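Local coordinates for A putative transcriptional regulator (Rhodococcus sp., PDB 2HKU), which probably binds DNA to regulate transcription as a member of the TetR family, most likely as a dimer, at the interface of chains A and B. Numbering follows the deposited sequence. Chains: chain A/B, A putative transcriptional regulator.

The interface of chains A and B. Residues chain A 171, 175, 178, 188, 196; chain B 166-167, 169-170.
The hydroxyl OG of B:Ser170 is gripped from both chains, an example of a small polar group serving both sides of a TetR-family dimer interface, here two-fold symmetric so that the arrangement recurs with the chains exchanged. Across the boundary the amide nitrogen NE2 of A:Gln178 lies 3.1 Å from B:Ser170 OG, a distance that fits a hydrogen bond from amide to hydroxyl. Within its own helix, 161-179, B:Ser170 OG donates to the carbonyl O of B:Lys166 at 2.8 Å, tilted 30° from the carbonyl plane. This bond is possible because OG stands beside its backbone N (chi1 -57°), facing back toward the preceding turn. The phenol OH of A:Tyr188 adds weaker bonds to the same pair: it reaches B:Lys166 O at 3.2 Å, and lies 3.4 Å from B:Ser170 OG with the direction not settled. The tyrosine ring is sandwiched. CB of A:Gln178 sits over the centre of one face, and the aliphatic chain of B:Lys166 runs past the other in the opposite direction, with CD offset toward the rim. CD2 of A:Leu175 meets the ring in plane at its edge, while CG of the same leucine packs 4.0 Å from CB of B:Ser170. A leucine in place of A:Tyr188 would probably cost B:Lys166 O and B:Ser170 OG their weak phenol contacts and open a gap beside the CG and CD of the lysine. A:Val196 crosses the same lysine chain at a slant, from a side roughly at right angles to the tyrosine; CG2 touches B:Lys166 CB at 3.6 Å, and CG1, anti to the backbone N (chi1 160°), points to CA of B:Ala167 at 3.9 Å.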
loop_
_atom_site.group_PDB
_atom_site.type_symbol
_atom_site.label_atom_id
_atom_site.label_comp_id
_atom_site.label_asym_id
_atom_site.label_seq_id
_atom_site.Cartn_x
_atom_site.Cartn_y
_atom_site.Cartn_z
ATOM N N ALA A 171 -6.886 1.794 -1.888
ATOM C CA ALA A 171 -7.047 0.486 -2.649
ATOM C C ALA A 171 -5.989 0.320 -3.769
ATOM O O ALA A 171 -5.314 -0.724 -3.903
ATOM C CB ALA A 171 -8.496 0.360 -3.265
ATOM N N LEU A 175 -3.373 -2.597 -3.626
ATOM C CA LEU A 175 -3.380 -3.565 -4.751
ATOM C C LEU A 175 -2.066 -3.603 -5.519
ATOM O O LEU A 175 -1.559 -4.687 -5.835
ATOM C CB LEU A 175 -4.537 -3.329 -5.749
ATOM C CG LEU A 175 -5.872 -3.505 -5.128
ATOM C CD1 LEU A 175 -7.085 -2.743 -5.779
ATOM C CD2 LEU A 175 -6.139 -4.977 -4.952
ATOM N N GLN A 178 0.660 -5.455 -3.236
ATOM C CA GLN A 178 0.478 -6.893 -3.100
ATOM C C GLN A 178 0.590 -7.609 -4.404
ATOM O O GLN A 178 1.003 -8.775 -4.498
ATOM C CB GLN A 178 -0.902 -7.154 -2.605
ATOM C CG GLN A 178 -0.972 -6.744 -1.068
ATOM C CD GLN A 178 -2.298 -6.930 -0.543
ATOM O OE1 GLN A 178 -2.573 -7.903 0.225
ATOM N NE2 GLN A 178 -3.186 -6.010 -0.859
ATOM N N TYR A 188 -3.928 -11.829 -6.446
ATOM C CA TYR A 188 -3.646 -10.462 -6.882
ATOM C C TYR A 188 -3.083 -10.447 -8.279
ATOM O O TYR A 188 -2.108 -9.733 -8.531
ATOM C CB TYR A 188 -2.730 -9.679 -5.894
ATOM C CG TYR A 188 -3.469 -9.287 -4.609
ATOM C CD1 TYR A 188 -4.336 -8.215 -4.591
ATOM C CD2 TYR A 188 -3.360 -10.059 -3.441
ATOM C CE1 TYR A 188 -5.104 -7.855 -3.401
ATOM C CE2 TYR A 188 -4.088 -9.676 -2.223
ATOM C CZ TYR A 188 -4.950 -8.563 -2.227
ATOM O OH TYR A 188 -5.650 -8.187 -1.039
ATOM N N VAL A 196 -11.284 -6.101 -7.513
ATOM C CA VAL A 196 -11.446 -5.547 -6.111
ATOM C C VAL A 196 -11.955 -4.068 -6.260
ATOM O O VAL A 196 -12.864 -3.666 -5.563
ATOM C CB VAL A 196 -10.079 -5.610 -5.287
ATOM C CG1 VAL A 196 -10.085 -4.659 -4.134
ATOM C CG2 VAL A 196 -9.705 -7.113 -4.819
ATOM N N LYS B 166 -9.716 -9.108 0.415
ATOM C CA LYS B 166 -8.675 -8.405 -0.300
ATOM C C LYS B 166 -8.927 -6.934 -0.235
ATOM O O LYS B 166 -8.004 -6.208 -0.251
ATOM C CB LYS B 166 -8.669 -8.847 -1.784
ATOM C CG LYS B 166 -8.125 -10.301 -2.033
ATOM C CD LYS B 166 -8.343 -10.511 -3.583
ATOM C CE LYS B 166 -8.435 -11.960 -3.972
ATOM N NZ LYS B 166 -8.902 -12.097 -5.399
ATOM N N ALA B 167 -10.187 -6.507 -0.244
ATOM C CA ALA B 167 -10.505 -5.078 -0.276
ATOM C C ALA B 167 -10.154 -4.485 1.113
ATOM O O ALA B 167 -9.561 -3.401 1.221
ATOM C CB ALA B 167 -12.005 -4.879 -0.589
ATOM N N TRP B 169 -7.704 -5.666 3.263
ATOM C CA TRP B 169 -6.261 -5.578 3.419
ATOM C C TRP B 169 -5.621 -4.585 2.479
ATOM O O TRP B 169 -4.702 -3.916 2.887
ATOM C CB TRP B 169 -5.577 -6.963 3.282
ATOM C CG TRP B 169 -5.847 -7.762 4.449
ATOM C CD1 TRP B 169 -6.682 -8.841 4.565
ATOM C CD2 TRP B 169 -5.363 -7.472 5.778
ATOM N NE1 TRP B 169 -6.682 -9.301 5.900
ATOM C CE2 TRP B 169 -5.874 -8.487 6.648
ATOM C CE3 TRP B 169 -4.459 -6.526 6.282
ATOM C CZ2 TRP B 169 -5.560 -8.526 8.027
ATOM C CZ3 TRP B 169 -4.144 -6.575 7.694
ATOM C CH2 TRP B 169 -4.671 -7.554 8.492
ATOM N N SER B 170 -6.052 -4.545 1.185
ATOM C CA SER B 170 -5.575 -3.493 0.300
ATOM C C SER B 170 -5.838 -2.086 0.894
ATOM O O SER B 170 -4.966 -1.227 0.816
ATOM C CB SER B 170 -6.211 -3.613 -1.096
ATOM O OG SER B 170 -5.955 -4.915 -1.699
#